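Local coordinates for protein adenylation domain (Streptomyces sp., PDB 5N9X) that is an adenylation domain of the AMP-binding (ANL) enzyme family and binds adenosine-5'-triphosphate and threonine, at residues V253-P258 with Y280-G285; R304-N309 with F322-E327. All coordinates share one frame; numbering follows the deposited sequence.

Overall arrangement
Coming from the N terminus, the chain reaches the region with strand 253-256. It leaves through helix 258-271 and returns as strand 280-284, where contact 1 closes a parallel beta-alpha-beta unit. Helix 290-300 then leads to strand 306-310. The chain turns and comes back as strand 321-324, and contact 2 closes this antiparallel hairpin. The two contacts follow in series; neither encloses or crosses the other. They share one mixed sheet because strands 280-284 and 306-310 are neighbours in it. Val281 packs on Leu307 and Pro305 at this join. The centres of contacts 1 and 2 lie about 10 Å apart. Both reach ATP, contact 1 through Gly285 and contact 2 through Asn309.

Contact 1 of 2, residues V253-P258 with Y280-G285; sequences VLNQTP and YVVFGG. With ATP (adenosine-5'-triphosphate), chain D; THR (threonine), chain C.
Asn255 holds CG anti to its carbonyl carbon, beside the backbone N (chi1 -70°), and Val282 holds CG1 anti to its backbone N (chi1 167°). The two side chains lie side by side on one face of the sheet. Asn255 OD1 rests 3.2 Å from Val282 CB; this is packing, and OD1 also takes a weak hydrogen bond from Trp216 NE1. On the opposite face, Leu254 has CG anti to its backbone N (chi1 170°), and its CD2 packs 4.2 Å from CG1 of Val281. Phe283 lies on that face too and meets Phe261 of the connecting helix edge-to-face. The backbones run parallel and in register, as the two strands of a beta-alpha-beta crossover. Leu254 N donates to Tyr280 O at 2.8 Å, and Val282 N to Leu254 O at 2.8 Å. Gln256 N reaches Val282 O at 3.0 Å. These three donors lie nearly along the C=O axes. Gly284 N adds a longer bond to Gln256 O, 3.2 Å. Thr257 then leaves the strand as N-cap of helix 258-271, its OG1 accepting from Ala260 N. At the other strand's end Gly284 lies beside the bound threonine, with its CA 4.2 Å from threonine CG2. Gly285, in the pockets of both ligands, has its N 3.1 Å from ATP N7.

Contact 2 of 2, residues R304-N309 with F322-E327; sequences RPHLIN and FHRLTE. With ATP (adenosine-5'-triphosphate), chain D.
This is the antiparallel pairing of a beta hairpin, strand 306-310 with strand 321-324, in the large mixed sheet. Asn309 and His323 form a hydrogen-bonded pair. Asn309 N donates to His323 O at 2.9 Å, and His323 N returns a less straight bond to Asn309 O (136° at the hydrogen). Farther from the turn, Leu325 N gives Leu307 O a short, nearly straight bond of 2.7 Å. One water bridges the two segments there, accepting from Leu307 N and donating to Leu325 O.

Ile308 and Arg324 are the non-hydrogen-bonded pair. Ile308 also meets Phe322: its CG2 sits over the ring face, 4.2 Å from the ring centroid, as a CH-pi contact, while CG1 comes 3.6 Å from CZ. The ring gets there with CG anti to the backbone N (chi1 177°). Arg324 starts extended and bends at chi3, which carries NH1 in plane to the edge of the His306 ring. NH1 is 2.9 Å from His306 ND1, but the angle is poor for a hydrogen bond. NH1 is hydrogen-bonded instead to the backbone O of Leu302. Guanidinium and imidazole planes stand 82° apart, with His306 CE1 over the guanidinium face.

Leu325 reaches across with CD1, 4.0 Å from Asn309 CB. Asn309 OD1 accepts a weak hydrogen bond from ATP N6, 3.0 Å away. Asn309 opens the NxYGxTE sequence, the A5 core motif of adenylation domains, and places its amide at the adenine of ATP.

Contact 1 of 2, residues V253-P258 with Y280-G285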
# COMPACT_ATOMS: atom_id res chain seq x y z
N VAL A 253 -11.74 10.00 -6.99
CA VAL A 253 -11.26 8.69 -6.57
C VAL A 253 -10.22 8.84 -5.47
O VAL A 253 -9.06 9.17 -5.73
CB VAL A 253 -10.66 7.88 -7.75
CG1 VAL A 253 -10.17 6.52 -7.25
CG2 VAL A 253 -11.70 7.71 -8.87
N LEU A 254 -10.63 8.61 -4.23
CA LEU A 254 -9.72 8.76 -3.11
C LEU A 254 -9.31 7.38 -2.56
O LEU A 254 -10.17 6.52 -2.29
CB LEU A 254 -10.36 9.64 -2.02
CG LEU A 254 -9.60 9.69 -0.68
CD1 LEU A 254 -8.27 10.36 -0.83
CD2 LEU A 254 -10.41 10.45 0.34
N ASN A 255 -8.00 7.17 -2.44
CA ASN A 255 -7.40 5.97 -1.83
C ASN A 255 -6.81 6.25 -0.45
O ASN A 255 -6.01 7.15 -0.27
CB ASN A 255 -6.31 5.38 -2.73
CG ASN A 255 -6.87 4.76 -3.99
OD1 ASN A 255 -7.28 3.60 -3.98
ND2 ASN A 255 -6.88 5.52 -5.08
N GLN A 256 -7.18 5.44 0.53
CA GLN A 256 -6.80 5.68 1.92
C GLN A 256 -6.52 4.37 2.63
O GLN A 256 -7.16 3.36 2.37
CB GLN A 256 -7.92 6.43 2.66
CG GLN A 256 -8.14 7.90 2.29
CD GLN A 256 -7.14 8.82 2.95
OE1 GLN A 256 -7.40 9.36 4.03
NE2 GLN A 256 -5.99 9.02 2.31
N THR A 257 -5.56 4.37 3.54
CA THR A 257 -5.55 3.30 4.52
C THR A 257 -6.66 3.60 5.52
O THR A 257 -7.12 4.73 5.61
CB THR A 257 -4.23 3.17 5.21
OG1 THR A 257 -3.98 4.39 5.91
CG2 THR A 257 -3.14 2.90 4.19
N PRO A 258 -7.12 2.57 6.24
CA PRO A 258 -8.14 2.89 7.25
C PRO A 258 -7.65 3.92 8.29
O PRO A 258 -8.42 4.81 8.62
CB PRO A 258 -8.45 1.53 7.87
CG PRO A 258 -8.23 0.56 6.70
CD PRO A 258 -7.01 1.13 6.00
N TYR A 280 -15.52 7.48 -5.47
CA TYR A 280 -15.01 6.28 -4.79
C TYR A 280 -14.04 6.60 -3.68
O TYR A 280 -13.15 7.41 -3.84
CB TYR A 280 -14.29 5.35 -5.77
CG TYR A 280 -15.12 4.68 -6.83
CD1 TYR A 280 -15.86 3.54 -6.54
CD2 TYR A 280 -15.13 5.16 -8.13
CE1 TYR A 280 -16.61 2.89 -7.52
CE2 TYR A 280 -15.85 4.54 -9.13
CZ TYR A 280 -16.60 3.40 -8.82
OH TYR A 280 -17.33 2.78 -9.82
N VAL A 281 -14.21 5.94 -2.55
CA VAL A 281 -13.12 5.87 -1.59
C VAL A 281 -12.71 4.41 -1.49
O VAL A 281 -13.53 3.56 -1.21
CB VAL A 281 -13.51 6.43 -0.23
CG1 VAL A 281 -12.26 6.74 0.58
CG2 VAL A 281 -14.33 7.68 -0.40
N VAL A 282 -11.45 4.12 -1.76
CA VAL A 282 -10.94 2.77 -1.79
C VAL A 282 -10.04 2.62 -0.60
O VAL A 282 -9.17 3.46 -0.40
CB VAL A 282 -10.17 2.44 -3.10
CG1 VAL A 282 -9.38 1.15 -2.98
CG2 VAL A 282 -11.12 2.36 -4.27
N PHE A 283 -10.24 1.57 0.19
CA PHE A 283 -9.40 1.30 1.34
C PHE A 283 -8.45 0.19 1.00
O PHE A 283 -8.83 -0.78 0.32
CB PHE A 283 -10.24 0.89 2.56
CG PHE A 283 -11.29 1.89 2.93
CD1 PHE A 283 -12.51 1.92 2.27
CD2 PHE A 283 -11.07 2.79 3.96
CE1 PHE A 283 -13.49 2.84 2.61
CE2 PHE A 283 -12.06 3.72 4.32
CZ PHE A 283 -13.27 3.74 3.65
N GLY A 284 -7.22 0.29 1.51
CA GLY A 284 -6.31 -0.83 1.41
C GLY A 284 -5.25 -0.86 2.48
O GLY A 284 -4.91 0.16 3.06
N GLY A 285 -4.72 -2.05 2.73
CA GLY A 285 -3.47 -2.16 3.46
C GLY A 285 -3.62 -2.52 4.92
O GLY A 285 -2.64 -2.89 5.55
PG ATP D . 5.31 -7.90 3.81
O1G ATP D . 4.59 -9.15 4.28
O2G ATP D . 6.75 -7.82 4.22
O3G ATP D . 5.19 -7.62 2.32
PB ATP D . 3.24 -5.91 4.35
O1B ATP D . 2.24 -6.95 4.85
O2B ATP D . 3.12 -4.48 4.79
O3B ATP D . 4.68 -6.62 4.64
PA ATP D . 2.29 -5.18 1.85
O1A ATP D . 2.15 -6.02 0.60
O2A ATP D . 2.53 -3.68 1.69
O3A ATP D . 3.41 -5.86 2.76
O5' ATP D . 1.05 -5.40 2.89
C5' ATP D . -0.02 -6.33 2.73
C4' ATP D . -0.54 -6.78 4.09
O4' ATP D . -1.49 -5.86 4.61
C3' ATP D . -1.20 -8.15 4.10
O3' ATP D . -0.27 -9.04 4.72
C2' ATP D . -2.43 -8.02 4.96
O2' ATP D . -2.15 -8.59 6.24
C1' ATP D . -2.64 -6.53 5.14
N9 ATP D . -3.85 -6.05 4.42
C8 ATP D . -3.85 -5.44 3.21
N7 ATP D . -5.10 -5.10 2.80
C5 ATP D . -5.94 -5.49 3.78
C6 ATP D . -7.40 -5.41 3.98
N6 ATP D . -8.19 -4.86 3.04
N1 ATP D . -7.91 -5.92 5.12
C2 ATP D . -7.10 -6.49 6.03
N3 ATP D . -5.75 -6.59 5.94
C4 ATP D . -5.12 -6.11 4.84
N THR C . -0.68 -3.28 -1.48
CA THR C . -0.91 -2.40 -0.32
C THR C . -0.32 -3.09 0.87
O THR C . -0.16 -2.61 2.01
CB THR C . -2.41 -2.13 -0.05
OG1 THR C . -3.14 -3.37 -0.06
CG2 THR C . -2.97 -1.18 -1.10
OXT THR C . -0.02 -4.25 0.62

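Contact 2 of 2, residues R304-N309 with F322-E327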
# COMPACT_ATOMS: atom_id res chain seq x y z
N ARG A 304 -22.90 7.30 -2.31
CA ARG A 304 -22.01 8.24 -2.96
C ARG A 304 -21.19 8.97 -1.92
O ARG A 304 -21.75 9.63 -1.03
CB ARG A 304 -22.77 9.25 -3.82
CG ARG A 304 -21.84 10.30 -4.40
CD ARG A 304 -22.54 11.26 -5.34
NE ARG A 304 -21.60 12.16 -6.02
CZ ARG A 304 -21.09 11.96 -7.24
NH1 ARG A 304 -20.24 12.85 -7.74
NH2 ARG A 304 -21.43 10.90 -7.96
N PRO A 305 -19.86 8.80 -1.97
CA PRO A 305 -19.16 7.87 -2.87
C PRO A 305 -19.42 6.42 -2.47
O PRO A 305 -19.95 6.17 -1.38
CB PRO A 305 -17.68 8.23 -2.66
CG PRO A 305 -17.62 8.75 -1.26
CD PRO A 305 -18.91 9.54 -1.12
N HIS A 306 -19.08 5.48 -3.34
CA HIS A 306 -19.01 4.08 -2.92
C HIS A 306 -17.82 3.88 -1.97
O HIS A 306 -16.78 4.50 -2.13
CB HIS A 306 -18.89 3.12 -4.12
CG HIS A 306 -19.97 3.29 -5.15
ND1 HIS A 306 -21.28 2.92 -4.92
CD2 HIS A 306 -19.93 3.74 -6.43
CE1 HIS A 306 -22.00 3.17 -6.00
NE2 HIS A 306 -21.20 3.66 -6.93
N LEU A 307 -18.00 3.04 -0.96
CA LEU A 307 -16.86 2.63 -0.16
C LEU A 307 -16.49 1.20 -0.54
O LEU A 307 -17.34 0.31 -0.53
CB LEU A 307 -17.14 2.77 1.34
CG LEU A 307 -17.17 4.20 1.91
CD1 LEU A 307 -16.60 5.26 0.97
CD2 LEU A 307 -18.54 4.60 2.29
N ILE A 308 -15.23 1.02 -0.92
CA ILE A 308 -14.69 -0.25 -1.37
C ILE A 308 -13.48 -0.65 -0.54
O ILE A 308 -12.46 0.06 -0.49
CB ILE A 308 -14.29 -0.21 -2.87
CG1 ILE A 308 -15.53 -0.33 -3.76
CG2 ILE A 308 -13.34 -1.35 -3.21
CD1 ILE A 308 -16.23 0.94 -3.99
N ASN A 309 -13.59 -1.79 0.12
CA ASN A 309 -12.47 -2.31 0.86
C ASN A 309 -11.74 -3.21 -0.09
O ASN A 309 -12.37 -3.99 -0.78
CB ASN A 309 -12.89 -3.05 2.13
CG ASN A 309 -11.68 -3.52 2.92
OD1 ASN A 309 -10.57 -3.06 2.66
ND2 ASN A 309 -11.89 -4.42 3.88
N PHE A 322 -12.11 -7.29 -3.70
CA PHE A 322 -13.02 -6.16 -3.88
C PHE A 322 -14.28 -6.43 -3.07
O PHE A 322 -14.90 -7.50 -3.16
CB PHE A 322 -13.34 -5.96 -5.37
CG PHE A 322 -14.34 -4.84 -5.68
CD1 PHE A 322 -15.72 -5.02 -5.45
CD2 PHE A 322 -13.90 -3.65 -6.26
CE1 PHE A 322 -16.64 -3.99 -5.77
CE2 PHE A 322 -14.81 -2.63 -6.59
CZ PHE A 322 -16.19 -2.80 -6.34
N HIS A 323 -14.68 -5.44 -2.30
CA HIS A 323 -15.94 -5.51 -1.60
C HIS A 323 -16.51 -4.13 -1.44
O HIS A 323 -15.93 -3.28 -0.74
CB HIS A 323 -15.79 -6.17 -0.24
CG HIS A 323 -17.06 -6.22 0.54
ND1 HIS A 323 -18.14 -7.00 0.16
CD2 HIS A 323 -17.45 -5.56 1.65
CE1 HIS A 323 -19.12 -6.84 1.03
NE2 HIS A 323 -18.73 -5.97 1.94
N ARG A 324 -17.67 -3.90 -2.07
CA ARG A 324 -18.40 -2.66 -1.85
C ARG A 324 -19.13 -2.71 -0.49
O ARG A 324 -19.90 -3.64 -0.21
CB ARG A 324 -19.39 -2.41 -3.00
CG ARG A 324 -20.28 -1.22 -2.72
CD ARG A 324 -21.06 -0.71 -3.92
NE ARG A 324 -22.47 -0.59 -3.55
CZ ARG A 324 -23.00 0.46 -2.94
NH1 ARG A 324 -22.24 1.50 -2.62
NH2 ARG A 324 -24.28 0.48 -2.63
N LEU A 325 -18.87 -1.72 0.35
CA LEU A 325 -19.51 -1.67 1.65
C LEU A 325 -21.04 -1.44 1.57
O LEU A 325 -21.53 -0.68 0.74
CB LEU A 325 -18.84 -0.59 2.51
CG LEU A 325 -17.60 -1.10 3.24
CD1 LEU A 325 -16.42 -1.22 2.28
CD2 LEU A 325 -17.25 -0.20 4.40
N THR A 326 -21.77 -2.16 2.43
CA THR A 326 -23.23 -2.09 2.53
C THR A 326 -23.63 -1.82 3.98
O THR A 326 -22.80 -1.93 4.88
CB THR A 326 -23.92 -3.39 2.07
OG1 THR A 326 -23.76 -4.40 3.07
CG2 THR A 326 -23.36 -3.86 0.73
N GLU A 327 -24.90 -1.48 4.20
CA GLU A 327 -25.40 -1.27 5.56
C GLU A 327 -25.14 -2.47 6.47
O GLU A 327 -24.73 -2.29 7.61
CB GLU A 327 -26.89 -0.94 5.54
CG GLU A 327 -27.22 0.36 4.80
CD GLU A 327 -26.81 1.63 5.56
OE1 GLU A 327 -26.28 1.53 6.69
OE2 GLU A 327 -27.01 2.74 5.01
PG ATP D . 5.31 -7.90 3.81
O1G ATP D . 4.59 -9.15 4.28
O2G ATP D . 6.75 -7.82 4.22
O3G ATP D . 5.19 -7.62 2.32
PB ATP D . 3.24 -5.91 4.35
O1B ATP D . 2.24 -6.95 4.85
O2B ATP D . 3.12 -4.48 4.79
O3B ATP D . 4.68 -6.62 4.64
PA ATP D . 2.29 -5.18 1.85
O1A ATP D . 2.15 -6.02 0.60
O2A ATP D . 2.53 -3.68 1.69
O3A ATP D . 3.41 -5.86 2.76
O5' ATP D . 1.05 -5.40 2.89
C5' ATP D . -0.02 -6.33 2.73
C4' ATP D . -0.54 -6.78 4.09
O4' ATP D . -1.49 -5.86 4.61
C3' ATP D . -1.20 -8.15 4.10
O3' ATP D . -0.27 -9.04 4.72
C2' ATP D . -2.43 -8.02 4.96
O2' ATP D . -2.15 -8.59 6.24
C1' ATP D . -2.64 -6.53 5.14
N9 ATP D . -3.85 -6.05 4.42
C8 ATP D . -3.85 -5.44 3.21
N7 ATP D . -5.10 -5.10 2.80
C5 ATP D . -5.94 -5.49 3.78
C6 ATP D . -7.40 -5.41 3.98
N6 ATP D . -8.19 -4.86 3.04
N1 ATP D . -7.91 -5.92 5.12
C2 ATP D . -7.10 -6.49 6.03
N3 ATP D . -5.75 -6.59 5.94
C4 ATP D . -5.12 -6.11 4.84
O HOH W 1 -20.41 1.46 -0.51